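Local coordinates for protein glycosyl hydrolase (Bacteroides ovatus, PDB 3QC2) that is a glycosyl hydrolase-type protein with the five-bladed beta-propeller fold of its carbohydrate-active enzyme family, at residues G178-S183 / W206-V211; G241-H246 / D303-R308; L247-P252 / T323-G328. All coordinates share one frame; numbering follows the deposited sequence.

Contact 1: G178-S183 / W206-V211; sequences GCKSGS and WGEEHV
W206 starts the contact by lying against C179. The six-membered part of its indole brings CZ3 to 3.6 Å from C179 CB. C179 SG makes a sulfur-aromatic contact with the same ring, 5.5 Å from its centroid, while K180 O sits at the ring edge near its plane. F212, stacked on the indole, and F166, inclined to it, belong to the same aromatic cluster. At the backbone W206 faces G182 as an antiparallel, non-hydrogen-bonded pair, with W206 CB 4.0 Å from G182 CA. W206 CA also points its hydrogen at S181 O, 3.2 Å away. This is where strands 182-189 and 201-206 of one sheet, part of the five-bladed beta-propeller, begin to separate. G207 follows, and its single N-H is shared between two consecutive carbonyls. The bond from G207 N to S181 O is 3.1 Å long with an angle of 151° at the hydrogen; the one from G207 N to K180 O, 3.3 Å and 130°, is weak. S181 takes a positive phi, and that kink lets both oxygens converge on one donor. G207 itself adopts backbone angles at which a side chain would jam against the preceding carbonyl. E208 then reaches out with an extended chain, and its carboxylate carbon CD comes to 4.0 Å from the K180 methylene CD, the two chains crossing at a slant. A bend in the lysine (chi3 68°) leaves K180 NZ 4.3 Å from E208 OE2, opposite charges near each other but short of a salt bridge.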
# COMPACT_ATOMS: atom_id res chain seq x y z
N GLY A 178 -11.28 -0.75 13.92
CA GLY A 178 -9.91 -0.35 13.67
C GLY A 178 -9.44 -1.11 12.44
O GLY A 178 -9.42 -2.34 12.44
N CYS A 179 -9.08 -0.40 11.38
CA CYS A 179 -8.67 -1.06 10.14
C CYS A 179 -7.83 -0.18 9.25
O CYS A 179 -7.78 1.03 9.41
CB CYS A 179 -9.92 -1.55 9.37
SG CYS A 179 -11.16 -0.24 9.06
N LYS A 180 -7.17 -0.83 8.30
CA LYS A 180 -6.31 -0.14 7.34
C LYS A 180 -5.92 -1.06 6.19
O LYS A 180 -6.26 -2.26 6.19
CB LYS A 180 -5.04 0.37 8.04
CG LYS A 180 -4.27 -0.71 8.82
CD LYS A 180 -2.92 -0.20 9.36
CE LYS A 180 -3.07 0.84 10.46
NZ LYS A 180 -1.74 1.29 11.00
N SER A 181 -5.25 -0.48 5.18
CA SER A 181 -4.70 -1.23 4.05
C SER A 181 -5.72 -1.96 3.16
O SER A 181 -5.97 -3.14 3.34
CB SER A 181 -3.66 -2.24 4.57
OG SER A 181 -2.74 -1.60 5.44
N GLY A 182 -6.26 -1.24 2.18
CA GLY A 182 -7.25 -1.80 1.25
C GLY A 182 -6.72 -1.94 -0.18
O GLY A 182 -6.36 -0.95 -0.82
N SER A 183 -6.70 -3.18 -0.69
CA SER A 183 -6.22 -3.49 -2.05
C SER A 183 -7.37 -3.86 -2.98
O SER A 183 -7.80 -5.01 -3.04
CB SER A 183 -5.21 -4.63 -2.00
OG SER A 183 -4.12 -4.27 -1.19
N TRP A 206 -8.49 -6.52 2.22
CA TRP A 206 -8.04 -5.52 3.18
C TRP A 206 -7.61 -6.14 4.50
O TRP A 206 -7.98 -7.29 4.79
CB TRP A 206 -9.15 -4.49 3.45
CG TRP A 206 -10.36 -5.06 4.17
CD1 TRP A 206 -11.44 -5.65 3.60
CD2 TRP A 206 -10.59 -5.08 5.58
NE1 TRP A 206 -12.33 -6.05 4.56
CE2 TRP A 206 -11.83 -5.72 5.79
CE3 TRP A 206 -9.87 -4.64 6.69
CZ2 TRP A 206 -12.38 -5.91 7.07
CZ3 TRP A 206 -10.41 -4.84 7.98
CH2 TRP A 206 -11.65 -5.47 8.15
N GLY A 207 -6.85 -5.38 5.28
CA GLY A 207 -6.42 -5.82 6.61
C GLY A 207 -4.93 -5.80 6.87
O GLY A 207 -4.11 -5.79 5.92
N GLU A 208 -4.60 -5.82 8.16
CA GLU A 208 -3.22 -5.82 8.65
C GLU A 208 -2.91 -7.13 9.37
O GLU A 208 -1.93 -7.81 9.04
CB GLU A 208 -3.02 -4.66 9.63
CG GLU A 208 -1.59 -4.55 10.20
CD GLU A 208 -1.43 -3.43 11.24
OE1 GLU A 208 -2.37 -3.21 12.06
OE2 GLU A 208 -0.36 -2.79 11.25
N GLU A 209 -3.74 -7.47 10.37
CA GLU A 209 -3.56 -8.69 11.19
C GLU A 209 -4.03 -9.95 10.47
O GLU A 209 -3.60 -11.05 10.81
CB GLU A 209 -4.29 -8.56 12.52
CG GLU A 209 -3.86 -7.36 13.34
CD GLU A 209 -4.56 -7.26 14.68
OE1 GLU A 209 -5.38 -8.14 15.01
OE2 GLU A 209 -4.28 -6.27 15.42
N HIS A 210 -4.96 -9.78 9.53
CA HIS A 210 -5.47 -10.90 8.71
C HIS A 210 -5.89 -10.34 7.40
O HIS A 210 -6.12 -9.14 7.29
CB HIS A 210 -6.69 -11.57 9.34
CG HIS A 210 -6.47 -12.04 10.73
ND1 HIS A 210 -5.91 -13.27 11.03
CD2 HIS A 210 -6.74 -11.45 11.92
CE1 HIS A 210 -5.84 -13.41 12.34
NE2 HIS A 210 -6.34 -12.33 12.91
N VAL A 211 -5.97 -11.18 6.38
CA VAL A 211 -6.45 -10.73 5.10
C VAL A 211 -7.94 -10.98 5.09
O VAL A 211 -8.39 -12.12 5.19
CB VAL A 211 -5.77 -11.42 3.94
CG1 VAL A 211 -6.39 -10.94 2.59
CG2 VAL A 211 -4.27 -11.14 3.98

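Contact 2: G241-H246 / D303-R308; sequences GYFDSH and DEPFFR
F243 and P305 meet face to ring: P305 CB sits 3.9 Å from the centroid of the F243 ring and only 11° off its normal, a CH-pi contact almost over the centre. Two loops of the five-bladed beta-propeller come together here, one leading into strand 247-257 and the other leaving strand 298-301. The two side chains run antiparallel over one another, and P305 CD lies over the F243 CD1 rim of that face, 3.6 Å from CD1. F243 CG lies between its own backbone N and carbonyl carbon (chi1 74°), which turns the ring toward the proline. D303 O lies in plane at the edges of two rings, 3.4 Å from Y242 CD2 and 3.9 Å from F243 CD1. A water links the same oxygen to the other loop: it accepts from F243 N at 2.9 Å and donates to D303 O at 3.3 Å. Beyond D303 O, the Y242 and D303 side chains run alongside each other, pointing the same way, Y242 CE2 at 4.0 Å from D303 CB, with ring and carboxylate planes well inclined. One shell further out, R239 ties the group together, bridging to the carboxylates of D303 and D244 and meeting the Y242 ring as a cation-pi partner. D244 OD1 lies above the F243 face opposite P305, shifted toward the rim, and R301 and Y265 hold D244 OD2. The bend of the 241-246 loop is fixed by S245 OG, which donates to Y242 O over 2.9 Å, nearly in line with the carbonyl bond at 169°.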
# COMPACT_ATOMS: atom_id res chain seq x y z
N GLY A 241 6.60 -19.83 12.12
CA GLY A 241 7.81 -20.27 11.42
C GLY A 241 8.12 -19.68 10.06
O GLY A 241 9.03 -20.15 9.39
N TYR A 242 7.37 -18.66 9.66
CA TYR A 242 7.58 -17.99 8.36
C TYR A 242 7.74 -16.48 8.55
O TYR A 242 7.48 -15.94 9.64
CB TYR A 242 6.42 -18.28 7.42
CG TYR A 242 6.35 -19.69 6.96
CD1 TYR A 242 5.73 -20.66 7.74
CD2 TYR A 242 6.87 -20.07 5.73
CE1 TYR A 242 5.65 -21.98 7.31
CE2 TYR A 242 6.80 -21.37 5.30
CZ TYR A 242 6.19 -22.33 6.09
OH TYR A 242 6.12 -23.61 5.66
N PHE A 243 8.15 -15.80 7.48
CA PHE A 243 8.35 -14.35 7.51
C PHE A 243 7.07 -13.58 7.79
O PHE A 243 7.13 -12.49 8.33
CB PHE A 243 8.97 -13.86 6.19
CG PHE A 243 8.01 -13.84 5.02
CD1 PHE A 243 7.73 -15.02 4.29
CD2 PHE A 243 7.40 -12.65 4.62
CE1 PHE A 243 6.86 -15.00 3.22
CE2 PHE A 243 6.54 -12.63 3.55
CZ PHE A 243 6.26 -13.83 2.84
N ASP A 244 5.93 -14.15 7.39
CA ASP A 244 4.63 -13.50 7.63
C ASP A 244 3.95 -14.18 8.79
O ASP A 244 2.90 -14.81 8.64
CB ASP A 244 3.76 -13.47 6.35
CG ASP A 244 3.51 -14.86 5.74
OD1 ASP A 244 4.35 -15.81 5.96
OD2 ASP A 244 2.48 -14.99 5.02
N SER A 245 4.57 -14.02 9.97
CA SER A 245 4.15 -14.68 11.21
C SER A 245 3.44 -13.81 12.24
O SER A 245 2.83 -14.33 13.17
CB SER A 245 5.37 -15.31 11.88
OG SER A 245 6.45 -14.40 11.92
N HIS A 246 3.55 -12.49 12.10
CA HIS A 246 2.87 -11.56 12.99
C HIS A 246 1.76 -10.81 12.26
O HIS A 246 0.68 -10.62 12.81
CB HIS A 246 3.86 -10.60 13.63
CG HIS A 246 3.23 -9.67 14.62
ND1 HIS A 246 2.51 -10.12 15.71
CD2 HIS A 246 3.23 -8.31 14.71
CE1 HIS A 246 2.09 -9.08 16.41
NE2 HIS A 246 2.51 -7.97 15.82
N ASP A 303 6.27 -19.18 0.16
CA ASP A 303 6.86 -19.59 1.44
C ASP A 303 8.04 -18.71 1.84
O ASP A 303 8.41 -18.68 2.99
CB ASP A 303 7.30 -21.07 1.37
CG ASP A 303 6.11 -22.03 1.26
OD1 ASP A 303 4.95 -21.64 1.65
OD2 ASP A 303 6.32 -23.17 0.79
N GLU A 304 8.61 -18.00 0.88
CA GLU A 304 9.74 -17.09 1.10
C GLU A 304 9.36 -15.73 0.51
O GLU A 304 8.69 -15.68 -0.49
CB GLU A 304 10.98 -17.61 0.37
CG GLU A 304 11.39 -19.03 0.74
CD GLU A 304 11.91 -19.14 2.17
OE1 GLU A 304 12.18 -18.10 2.80
OE2 GLU A 304 12.08 -20.28 2.65
N PRO A 305 9.79 -14.64 1.14
CA PRO A 305 9.47 -13.35 0.58
C PRO A 305 10.20 -13.16 -0.77
O PRO A 305 11.33 -13.63 -0.93
CB PRO A 305 9.97 -12.37 1.63
CG PRO A 305 11.08 -13.07 2.28
CD PRO A 305 10.69 -14.52 2.30
N PHE A 306 9.54 -12.52 -1.74
CA PHE A 306 10.12 -12.30 -3.09
C PHE A 306 10.93 -11.03 -3.14
O PHE A 306 11.72 -10.84 -4.05
CB PHE A 306 9.03 -12.25 -4.16
CG PHE A 306 8.23 -10.97 -4.16
CD1 PHE A 306 7.08 -10.83 -3.36
CD2 PHE A 306 8.61 -9.90 -4.98
CE1 PHE A 306 6.33 -9.64 -3.36
CE2 PHE A 306 7.87 -8.71 -4.99
CZ PHE A 306 6.73 -8.58 -4.17
N PHE A 307 10.69 -10.14 -2.17
CA PHE A 307 11.38 -8.85 -2.09
C PHE A 307 11.59 -8.52 -0.61
O PHE A 307 10.66 -8.55 0.17
CB PHE A 307 10.53 -7.77 -2.77
CG PHE A 307 11.26 -6.49 -3.03
CD1 PHE A 307 12.07 -6.36 -4.16
CD2 PHE A 307 11.11 -5.40 -2.18
CE1 PHE A 307 12.76 -5.15 -4.43
CE2 PHE A 307 11.79 -4.19 -2.44
CZ PHE A 307 12.62 -4.09 -3.59
N ARG A 308 12.84 -8.21 -0.24
CA ARG A 308 13.19 -7.88 1.15
C ARG A 308 14.32 -6.84 1.19
O ARG A 308 14.90 -6.54 0.15
CB ARG A 308 13.60 -9.14 1.90
CG ARG A 308 14.86 -9.82 1.37
CD ARG A 308 15.10 -11.12 2.10
NE ARG A 308 16.31 -11.80 1.66
CZ ARG A 308 17.54 -11.59 2.14
NH1 ARG A 308 17.76 -10.66 3.10
NH2 ARG A 308 18.56 -12.28 1.66
O HOH W 1 9.73 -17.63 5.79

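Contact 3: L247-P252 / T323-G328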
# COMPACT_ATOMS: atom_id res chain seq x y z
N LEU A 247 2.03 -10.39 11.03
CA LEU A 247 1.07 -9.66 10.22
C LEU A 247 1.08 -10.10 8.77
O LEU A 247 2.11 -10.46 8.24
CB LEU A 247 1.38 -8.17 10.26
CG LEU A 247 1.39 -7.46 11.61
CD1 LEU A 247 1.82 -5.99 11.40
CD2 LEU A 247 0.02 -7.53 12.29
N THR A 248 -0.09 -10.07 8.15
CA THR A 248 -0.24 -10.32 6.71
C THR A 248 -0.99 -9.12 6.22
O THR A 248 -2.23 -9.11 6.21
CB THR A 248 -1.02 -11.64 6.40
OG1 THR A 248 -2.27 -11.65 7.12
CG2 THR A 248 -0.19 -12.89 6.78
N GLU A 249 -0.26 -8.07 5.86
CA GLU A 249 -0.88 -6.79 5.48
C GLU A 249 -0.89 -6.52 3.97
O GLU A 249 0.14 -6.57 3.30
CB GLU A 249 -0.18 -5.65 6.22
CG GLU A 249 -0.82 -4.29 6.02
CD GLU A 249 -0.36 -3.29 7.07
OE1 GLU A 249 0.70 -3.54 7.71
OE2 GLU A 249 -1.05 -2.25 7.26
N CYS A 250 -2.09 -6.22 3.47
CA CYS A 250 -2.31 -5.96 2.07
C CYS A 250 -1.37 -4.88 1.53
O CYS A 250 -1.17 -3.85 2.16
CB CYS A 250 -3.77 -5.55 1.85
SG CYS A 250 -4.96 -6.86 2.12
N GLY A 251 -0.79 -5.14 0.36
CA GLY A 251 0.14 -4.21 -0.29
C GLY A 251 -0.60 -3.40 -1.35
O GLY A 251 -1.62 -2.78 -1.06
N PRO A 252 -0.09 -3.41 -2.59
CA PRO A 252 -0.78 -2.66 -3.65
C PRO A 252 -2.08 -3.36 -4.08
O PRO A 252 -2.39 -4.45 -3.57
CB PRO A 252 0.25 -2.64 -4.79
CG PRO A 252 1.15 -3.74 -4.54
CD PRO A 252 1.13 -4.07 -3.08
N THR A 323 13.87 -2.54 6.42
CA THR A 323 12.49 -2.97 6.31
C THR A 323 11.86 -2.33 5.02
O THR A 323 12.17 -1.17 4.68
CB THR A 323 11.69 -2.62 7.61
OG1 THR A 323 10.38 -3.17 7.54
CG2 THR A 323 11.58 -1.15 7.79
N VAL A 324 11.06 -3.11 4.27
CA VAL A 324 10.39 -2.61 3.05
C VAL A 324 8.89 -2.87 3.11
O VAL A 324 8.46 -3.91 3.56
CB VAL A 324 10.98 -3.22 1.73
CG1 VAL A 324 12.41 -2.76 1.53
CG2 VAL A 324 10.87 -4.74 1.73
N PHE A 325 8.10 -1.90 2.65
CA PHE A 325 6.64 -2.00 2.68
C PHE A 325 6.07 -1.66 1.28
O PHE A 325 6.00 -0.48 0.91
CB PHE A 325 6.11 -1.05 3.75
CG PHE A 325 4.66 -1.23 4.07
CD1 PHE A 325 4.26 -2.24 4.93
CD2 PHE A 325 3.72 -0.38 3.55
CE1 PHE A 325 2.91 -2.41 5.25
CE2 PHE A 325 2.38 -0.54 3.86
CZ PHE A 325 1.98 -1.56 4.71
N ILE A 326 5.69 -2.70 0.51
CA ILE A 326 5.16 -2.50 -0.86
C ILE A 326 3.75 -1.97 -0.81
O ILE A 326 2.94 -2.39 0.03
CB ILE A 326 5.27 -3.77 -1.77
CG1 ILE A 326 4.45 -4.95 -1.23
CG2 ILE A 326 6.72 -4.18 -1.93
CD1 ILE A 326 4.41 -6.16 -2.20
N GLU A 327 3.45 -1.02 -1.70
CA GLU A 327 2.15 -0.35 -1.66
C GLU A 327 1.67 0.25 -3.00
O GLU A 327 0.45 0.41 -3.20
CB GLU A 327 2.23 0.74 -0.59
CG GLU A 327 0.94 1.41 -0.21
CD GLU A 327 1.10 2.27 1.06
OE1 GLU A 327 1.98 1.97 1.88
OE2 GLU A 327 0.35 3.23 1.23
N GLY A 328 2.61 0.59 -3.89
CA GLY A 328 2.28 1.16 -5.22
C GLY A 328 2.81 0.28 -6.32
O GLY A 328 3.88 -0.35 -6.17
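P252 and G251 press against I326 and E327, and this is the tight end of the contact. P252 CA directs its hydrogen at E327 O, 3.3 Å away with an angle of 127° at the hydrogen, and P252 CB is 3.4 Å from that same oxygen. One residue back, G251 CA approaches I326 O to 3.4 Å. G251, with no side chain, lets I326 CG1 lie close by; a CB there would be tight against it. I326 CG1 reaches P252 CD at 3.9 Å, the two side chains crossing at an angle. The short segments run within 28° of each other, but their sheets stay separate; strands 247-257 and 324-332 lie near the chain centre, consistent with inner strands of neighbouring blades in the five-bladed beta-propeller. Strand 324-332 carries a classic beta bulge at E327 and G328.

Toward E249 the backbones part and only side chains still meet. E249 CG is anti to the backbone N (chi1 -174°), extending the chain toward the F325 ring. There E249 OE1 lies at the ring edge, near its plane, 3.5 Å from F325 CE1, where the ring hydrogens would suit a carboxylate oxygen; the two flat groups stand nearly perpendicular. E249 OE2 has its stronger partner in the hydroxyl of S181. E327 OE1 also lies at the F325 edge, in plane, and Y283 meets that ring edge-to-face.

Contacts 1 and 3 touch directly, their centres 10 Å apart, because strands 182-189 and 247-257 are parallel neighbours in one sheet. S181 OG bonds E249 OE2 at 2.6 Å, G207 O meets C250 N at 3.2 Å, and S183 OG lies 2.9 Å from both G251 O and P252 O. Contact 2 runs straight into contact 3 at H246-L247, and its second segment, 303-308, packs on strand 324-332: F306 CZ is 3.9 Å from I326 CD1, with centres 12 Å apart. Along the chain their segments alternate. Contacts 1 and 2 do not touch; their centres are 17 Å apart and nearest atoms about 5 Å. Contact 3 therefore joins the other two near the propeller's middle.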